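DUF4627 domain-containing protein (Bacteroides thetaiotaomicron, PDB 3SEE) is of unknown function but has a galactose-binding-like fold and probably binds carbohydrate. Local coordinates at residues A[142-148]-A[174-179]; A[128-132]-A[195-199]. All coordinates share one frame; numbering follows the deposited sequence. Where two conformers were deposited one is given.

Interaction 1 of 2, residues A[142-148]-A[174-179]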
ATOM      1  N   PRO A 142      19.543  -7.637   1.836  1.00 11.44           N
ATOM      2  CA  PRO A 142      19.103  -9.024   1.733  1.00 11.73           C
ATOM      3  C   PRO A 142      17.857  -9.365   2.530  1.00 11.32           C
ATOM      4  O   PRO A 142      17.167 -10.318   2.190  1.00 11.26           O
ATOM      5  CB  PRO A 142      20.320  -9.806   2.232  1.00 12.05           C
ATOM      6  CG  PRO A 142      21.036  -8.806   3.127  1.00 12.86           C
ATOM      7  CD  PRO A 142      20.876  -7.507   2.445  1.00 12.27           C
ATOM      8  N   ASN A 143      17.570  -8.601   3.591  1.00 10.78           N
ATOM      9  CA  ASN A 143      16.434  -8.868   4.440  1.00 10.98           C
ATOM     10  C   ASN A 143      15.217  -7.982   4.226  1.00 10.88           C
ATOM     11  O   ASN A 143      14.208  -8.142   4.915  1.00 12.79           O
ATOM     12  CB  ASN A 143      16.886  -8.804   5.899  1.00 12.02           C
ATOM     13  CG  ASN A 143      17.894  -9.877   6.216  1.00 14.58           C
ATOM     14  OD1 ASN A 143      17.656 -11.050   5.946  1.00 16.72           O
ATOM     15  ND2 ASN A 143      19.017  -9.491   6.805  1.00 18.32           N
ATOM     16  N   ALA A 144      15.288  -7.106   3.237  1.00 10.50           N
ATOM     17  CA  ALA A 144      14.207  -6.165   2.972  1.00 10.22           C
ATOM     18  C   ALA A 144      13.280  -6.647   1.855  1.00  9.63           C
ATOM     19  O   ALA A 144      13.684  -7.357   0.945  1.00 10.61           O
ATOM     20  CB  ALA A 144      14.782  -4.804   2.571  1.00 11.20           C
ATOM     21  N   SER A 145      12.020  -6.242   1.909  1.00 10.00           N
ATOM     22  CA  SER A 145      11.140  -6.389   0.753  1.00  9.28           C
ATOM     23  C   SER A 145      11.572  -5.476  -0.392  1.00  8.95           C
ATOM     24  O   SER A 145      11.949  -4.322  -0.160  1.00  9.94           O
ATOM     25  CB  SER A 145       9.715  -6.011   1.167  1.00  9.09           C
ATOM     26  OG  SER A 145       8.793  -6.232   0.110  1.00  8.96           O
ATOM     27  N   GLY A 146      11.445  -5.968  -1.614  1.00  8.68           N
ATOM     28  CA  GLY A 146      11.609  -5.144  -2.785  1.00  9.00           C
ATOM     29  C   GLY A 146      10.326  -4.449  -3.225  1.00  8.54           C
ATOM     30  O   GLY A 146      10.364  -3.597  -4.110  1.00  9.36           O
ATOM     31  N   ALA A 147       9.205  -4.860  -2.643  1.00  8.17           N
ATOM     32  CA  ALA A 147       7.869  -4.382  -2.988  1.00  8.64           C
ATOM     33  C   ALA A 147       7.293  -3.417  -1.968  1.00  7.53           C
ATOM     34  O   ALA A 147       6.780  -2.359  -2.310  1.00  8.20           O
ATOM     35  CB  ALA A 147       6.902  -5.583  -3.156  1.00  9.10           C
ATOM     36  N   GLN A 148       7.375  -3.816  -0.705  1.00  7.54           N
ATOM     37  CA  GLN A 148       6.785  -3.029   0.362  1.00  7.78           C
ATOM     38  C   GLN A 148       7.814  -2.059   0.935  1.00  8.22           C
ATOM     39  O   GLN A 148       8.966  -2.420   1.184  1.00  9.14           O
ATOM     40  CB  GLN A 148       6.296  -3.935   1.484  1.00  8.27           C
ATOM     41  CG  GLN A 148       5.608  -3.195   2.627  1.00  9.17           C
ATOM     42  CD  GLN A 148       4.802  -4.082   3.539  1.00 10.09           C
ATOM     43  OE1 GLN A 148       4.108  -5.000   3.073  1.00 14.23           O
ATOM     44  NE2 GLN A 148       4.864  -3.826   4.843  1.00 10.68           N
ATOM     45  N   ALA A 174       7.574 -11.186  -5.614  1.00  9.39           N
ATOM     46  CA  ALA A 174       7.265 -11.555  -4.232  1.00 10.56           C
ATOM     47  C   ALA A 174       7.423 -10.339  -3.359  1.00  9.68           C
ATOM     48  O   ALA A 174       8.127  -9.396  -3.710  1.00 10.58           O
ATOM     49  CB  ALA A 174       8.170 -12.698  -3.740  1.00 14.67           C
ATOM     50  N   ILE A 175       6.773 -10.381  -2.202  1.00  9.60           N
ATOM     51  CA  ILE A 175       6.916  -9.357  -1.191  1.00  9.36           C
ATOM     52  C   ILE A 175       8.006  -9.692  -0.174  1.00  9.39           C
ATOM     53  O   ILE A 175       8.442  -8.844   0.602  1.00  9.55           O
ATOM     54  CB  ILE A 175       5.554  -9.111  -0.488  1.00  9.63           C
ATOM     55  CG1 ILE A 175       5.470  -7.735   0.173  1.00 10.44           C
ATOM     56  CG2 ILE A 175       5.245 -10.228   0.501  1.00 12.04           C
ATOM     57  CD1 ILE A 175       4.049  -7.326   0.582  1.00 12.18           C
ATOM     58  N   SER A 176       8.465 -10.936  -0.213  1.00 10.18           N
ATOM     59  CA  SER A 176       9.437 -11.438   0.737  1.00 11.73           C
ATOM     60  C   SER A 176      10.851 -10.928   0.435  1.00 10.99           C
ATOM     61  O   SER A 176      11.146 -10.438  -0.650  1.00 12.16           O
ATOM     62  CB  SER A 176       9.412 -12.964   0.725  1.00 13.06           C
ATOM     63  OG  SER A 176       9.475 -13.462  -0.595  1.00 18.19           O
ATOM     64  N   SER A 177      11.721 -11.049   1.424  1.00 11.14           N
ATOM     65  CA  SER A 177      13.125 -10.725   1.226  1.00 10.65           C
ATOM     66  C   SER A 177      13.836 -11.710   0.332  1.00 11.01           C
ATOM     67  O   SER A 177      13.433 -12.864   0.205  1.00 11.95           O
ATOM     68  CB  SER A 177      13.863 -10.708   2.567  1.00 11.26           C
ATOM     69  OG  SER A 177      13.998 -12.026   3.043  1.00 12.04           O
ATOM     70  N   LYS A 178      14.938 -11.254  -0.245  1.00 10.33           N
ATOM     71  CA  LYS A 178      15.777 -12.134  -1.064  1.00 10.85           C
ATOM     72  C   LYS A 178      16.334 -13.270  -0.207  1.00 11.03           C
ATOM     73  O   LYS A 178      16.297 -14.430  -0.619  1.00 11.26           O
ATOM     74  CB  LYS A 178      16.882 -11.331  -1.750  1.00 11.00           C
ATOM     75  CG  LYS A 178      17.848 -12.182  -2.570  1.00 11.40           C
ATOM     76  CD  LYS A 178      17.142 -12.978  -3.664  1.00 11.37           C
ATOM     77  CE  LYS A 178      18.124 -13.608  -4.664  1.00 12.79           C
ATOM     78  NZ  LYS A 178      19.124 -14.475  -4.035  1.00 13.66           N
ATOM     79  N   LYS A 179      16.865 -12.981   0.982  1.00 11.64           N
ATOM     80  CA  LYS A 179      17.470 -14.038   1.811  0.50 13.01           C
ATOM     81  C   LYS A 179      16.473 -15.144   2.072  1.00 12.89           C
ATOM     82  O   LYS A 179      16.829 -16.327   2.056  1.00 13.81           O
ATOM     83  CB  LYS A 179      17.970 -13.471   3.148  0.50 13.63           C
ATOM     84  CG  LYS A 179      18.516 -14.534   4.133  0.50 15.83           C
ATOM     85  CD  LYS A 179      19.691 -15.318   3.518  0.50 19.74           C
ATOM     86  CE  LYS A 179      20.402 -16.207   4.532  0.50 21.96           C
ATOM     87  NZ  LYS A 179      21.494 -17.015   3.891  0.50 24.80           N
TER
HETATM   88  O   HOH W   1      15.206 -12.184   5.469  1.00 16.24           O
HETATM   89  O   HOH W   2      15.746  -8.455  -0.249  1.00  9.68           O
HETATM   90  O   HOH W   3      10.341  -8.429  -2.308  1.00 10.13           O

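Interaction 2 of 2, residues A[128-132]-A[195-199]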
ATOM      1  N   THR A 128       2.319 -13.205  -7.350  1.00  9.79           N
ATOM      2  CA  THR A 128       2.258 -11.953  -6.588  1.00  9.16           C
ATOM      3  C   THR A 128       3.237 -10.989  -7.256  1.00  8.97           C
ATOM      4  O   THR A 128       4.448 -11.114  -7.097  1.00  9.71           O
ATOM      5  CB  THR A 128       2.614 -12.159  -5.107  1.00  9.84           C
ATOM      6  OG1 THR A 128       3.939 -12.698  -5.008  1.00 10.04           O
ATOM      7  CG2 THR A 128       1.647 -13.106  -4.397  1.00 11.60           C
ATOM      8  N   THR A 129       2.690 -10.052  -8.023  1.00  8.51           N
ATOM      9  CA  THR A 129       3.467  -9.156  -8.874  1.00  8.23           C
ATOM     10  C   THR A 129       3.356  -7.727  -8.380  1.00  7.89           C
ATOM     11  O   THR A 129       2.247  -7.215  -8.248  1.00  7.94           O
ATOM     12  CB  THR A 129       2.939  -9.213 -10.326  1.00  8.54           C
ATOM     13  OG1 THR A 129       2.781 -10.585 -10.733  1.00  9.74           O
ATOM     14  CG2 THR A 129       3.848  -8.494 -11.278  1.00  9.35           C
ATOM     15  N   PHE A 130       4.484  -7.096  -8.090  1.00  7.62           N
ATOM     16  CA  PHE A 130       4.515  -5.767  -7.480  1.00  7.49           C
ATOM     17  C   PHE A 130       5.452  -4.856  -8.272  1.00  7.57           C
ATOM     18  O   PHE A 130       6.494  -5.322  -8.718  1.00  8.89           O
ATOM     19  CB  PHE A 130       5.066  -5.822  -6.056  1.00  7.71           C
ATOM     20  CG  PHE A 130       4.365  -6.757  -5.116  1.00  7.56           C
ATOM     21  CD1 PHE A 130       4.692  -8.107  -5.054  1.00  8.12           C
ATOM     22  CD2 PHE A 130       3.415  -6.280  -4.232  1.00  7.96           C
ATOM     23  CE1 PHE A 130       4.094  -8.944  -4.120  1.00  8.88           C
ATOM     24  CE2 PHE A 130       2.822  -7.114  -3.306  1.00  8.04           C
ATOM     25  CZ  PHE A 130       3.149  -8.429  -3.268  1.00  8.19           C
ATOM     26  N   PHE A 131       5.171  -3.559  -8.323  1.00  7.50           N
ATOM     27  CA  PHE A 131       6.203  -2.632  -8.775  1.00  7.65           C
ATOM     28  C   PHE A 131       7.332  -2.528  -7.740  1.00  7.58           C
ATOM     29  O   PHE A 131       7.097  -2.603  -6.531  1.00  8.05           O
ATOM     30  CB  PHE A 131       5.622  -1.264  -9.033  1.00  7.75           C
ATOM     31  CG  PHE A 131       4.659  -1.227 -10.180  1.00  7.51           C
ATOM     32  CD1 PHE A 131       5.057  -1.609 -11.444  1.00  8.23           C
ATOM     33  CD2 PHE A 131       3.341  -0.822 -10.007  1.00  8.27           C
ATOM     34  CE1 PHE A 131       4.160  -1.566 -12.508  1.00  8.98           C
ATOM     35  CE2 PHE A 131       2.444  -0.792 -11.056  1.00  9.05           C
ATOM     36  CZ  PHE A 131       2.858  -1.154 -12.310  1.00  9.29           C
HETATM   37  N   MSE A 132       8.555  -2.391  -8.222  1.00  7.66           N
HETATM   38  CA  MSE A 132       9.717  -2.340  -7.355  1.00  7.54           C
HETATM   39  C   MSE A 132       9.896  -0.963  -6.741  1.00  8.02           C
HETATM   40  O   MSE A 132       9.907   0.048  -7.433  1.00  8.43           O
HETATM   41  CB  MSE A 132      10.955  -2.689  -8.168  1.00  8.07           C
HETATM   42  CG  MSE A 132      12.189  -2.938  -7.282  1.00  8.65           C
HETATM   43 SE   MSE A 132      13.827  -3.095  -8.320  0.75  8.27          SE
HETATM   44  CE  MSE A 132      14.314  -1.215  -8.360  1.00 12.40           C
ATOM     45  N   ILE A 195      -0.030  -5.543 -15.086  1.00  9.38           N
ATOM     46  CA  ILE A 195       0.044  -4.687 -13.915  1.00  8.91           C
ATOM     47  C   ILE A 195      -0.082  -3.206 -14.280  1.00  8.68           C
ATOM     48  O   ILE A 195      -0.608  -2.414 -13.518  1.00  9.43           O
ATOM     49  CB  ILE A 195       1.306  -4.974 -13.081  1.00  8.70           C
ATOM     50  CG1 ILE A 195       1.252  -4.264 -11.729  1.00  8.82           C
ATOM     51  CG2 ILE A 195       2.590  -4.670 -13.873  1.00  9.77           C
ATOM     52  CD1 ILE A 195       2.410  -4.615 -10.770  1.00  9.61           C
ATOM     53  N   LEU A 196       0.431  -2.812 -15.455  1.00  9.10           N
ATOM     54  CA  LEU A 196       0.364  -1.422 -15.857  1.00  9.29           C
ATOM     55  C   LEU A 196      -1.074  -0.975 -16.096  1.00  9.32           C
ATOM     56  O   LEU A 196      -1.412   0.197 -15.905  1.00  9.97           O
ATOM     57  CB  LEU A 196       1.187  -1.191 -17.125  1.00 10.24           C
ATOM     58  CG  LEU A 196       2.707  -1.361 -16.992  1.00  9.65           C
ATOM     59  CD1 LEU A 196       3.330  -1.407 -18.386  1.00 12.28           C
ATOM     60  CD2 LEU A 196       3.353  -0.262 -16.143  1.00 11.26           C
ATOM     61  N   LYS A 197      -1.934  -1.891 -16.548  1.00  8.93           N
ATOM     62  CA  LYS A 197      -3.320  -1.573 -16.873  1.00 10.28           C
ATOM     63  C   LYS A 197      -4.283  -1.742 -15.714  1.00  8.59           C
ATOM     64  O   LYS A 197      -5.404  -1.217 -15.763  1.00  9.49           O
ATOM     65  CB  LYS A 197      -3.823  -2.415 -18.033  1.00 11.66           C
ATOM     66  CG  LYS A 197      -2.999  -2.267 -19.270  1.00 16.46           C
ATOM     67  CD  LYS A 197      -3.580  -3.109 -20.428  1.00 20.86           C
ATOM     68  CE  LYS A 197      -2.657  -3.239 -21.647  1.00 25.19           C
ATOM     69  NZ  LYS A 197      -1.778  -4.484 -21.724  1.00 26.51           N
ATOM     70  N   ASP A 198      -3.894  -2.475 -14.667  1.00  8.31           N
ATOM     71  CA  ASP A 198      -4.814  -2.771 -13.570  1.00  8.08           C
ATOM     72  C   ASP A 198      -4.015  -3.185 -12.345  1.00  8.21           C
ATOM     73  O   ASP A 198      -3.528  -4.321 -12.243  1.00  8.24           O
ATOM     74  CB  ASP A 198      -5.798  -3.870 -13.994  1.00  8.55           C
ATOM     75  CG  ASP A 198      -6.909  -4.069 -13.021  1.00  9.35           C
ATOM     76  OD1 ASP A 198      -6.957  -3.387 -11.969  1.00  9.39           O
ATOM     77  OD2 ASP A 198      -7.776  -4.933 -13.312  1.00 13.05           O
ATOM     78  N   CYS A 199      -3.845  -2.228 -11.443  1.00  7.93           N
ATOM     79  CA  CYS A 199      -3.102  -2.458 -10.214  1.00  7.86           C
ATOM     80  C   CYS A 199      -3.813  -1.707  -9.094  1.00  7.65           C
ATOM     81  O   CYS A 199      -4.788  -0.994  -9.348  1.00  8.37           O
ATOM     82  CB  CYS A 199      -1.648  -1.981 -10.362  1.00  8.05           C
ATOM     83  SG  CYS A 199      -1.460  -0.194 -10.605  1.00 10.23           S
TER

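Interaction 1 of 2, residues A[142-148]-A[174-179]
Ser145 reaches Ile175 because its OG stands trans to the backbone N (chi1 -176°), which carries the hydroxyl across to the other loop; CG1 of Ile175, likewise trans to its own N, runs back toward Ser145 and Gln148. Ser145 OG donates to Ile175 O at 2.7 Å, lying 27° out of the carbonyl plane. Ser145 OG also accepts the backbone N-H of Gln148, N to OG 2.9 Å, which makes an ST motif. A further N-H, that of Ala147, reaches Ser145 OG with N to OG 3.1 Å, giving an ST turn. Three bonds thus fix the hydroxyl's rotation. Beside it, the Ile175 side chain passes at a slant along Gln148, with CD1 3.4 Å from Gln148 OE1; the amide's NE2 is held by Asn150 and Gln206. At the far end Lys179 N donates to Pro142 O at 2.9 Å, nearly straight at 167° and in the carbonyl plane. Between these two direct bonds, Ser177 CA makes a CH...O contact of 3.4 Å with Ala144 O, and three waters fill in. One accepts from Gly146 N and donates to Ala174 O and Ser176 O, another links Ala144 O to Lys178 N, and a third bridges Asn143 OD1 and Ser177 OG. Backbone bonding between Gly146 and Arg133 ties the loop to strand 130-133. With little apolar packing, mainly Ile175 against Ala147 CB and Gln148 CB, the two surface loops are joined chiefly by polar groups of backbone and side chain, directly and through water.

Interaction 2 of 2, residues A[128-132]-A[195-199]
Ile195 is the bump of this contact and the ring of Phe131 the surface it fits. Ile195 CD1 sits 3.7 Å from the centroid of the Phe131 ring and 7° off the ring normal, a CH-pi contact almost exactly over the centre of one face. The rest of the branched side chain follows the ring outward: Ile195 CG1 is 3.5 Å from Phe131 CZ, while Ile195 CG2 lies 3.7 Å from Phe131 CE1. This spread is possible because CG1 is trans to the backbone N (chi1 -169°) and the chain stays extended (chi2 174°), laying the long branch across one face of the ring with its methyl foremost. The two side chains enter from opposite directions, so they overlap along their lengths.

The hollow that takes the CD1 methyl has a second wall, made by the backbone just before the strand, where Thr129 O is 3.6 Å from Ile195 CD1; the CG2 methyl of Thr129 borders it more loosely. The hydroxyl of Thr129 has its partner in Glu118. At the rim of the ring, Cys199 SG approaches in the ring plane, 4.0 Å from Phe131 CE2, a sulfur-aromatic contact made at the edge. Leu196 CD2 approaches the ring obliquely, 3.9 Å from Phe131 CE1.

Val171 touches both Phe131 and Ile195. The contact is therefore buried apolar packing of the short helical turn 194-197 and the start of strand 199-204 against strand 130-133, whose Phe131 also packs on Ile113 of strand 108-115 and is backbone-bonded to it. A helical turn that leads into a strand and covers an aromatic ring with its apolar side chains is consistent with the beta-sandwich expected of a galactose-binding-like domain.

How the interactions relate
From the N terminus, the chain first reaches 128-132, where strand 130-133 begins, then the loop 142-148. After strands 149-152, 160-167 and 170-172 it enters the loop 174-179, and interaction 1 closes the inner loop of 25 intervening residues. Only later, at 195-199, does interaction 2 close the outer loop of 62, so the first closure lies wholly within the second and the two do not cross. Their centres are 16 Å apart, yet they meet at Phe130, whose ring atom CG is 3.4 Å from Ala147 CB. Interaction 1 joins two peripheral loops, whereas interaction 2 ties strand 130-133 to the helix leading into strand 199-204.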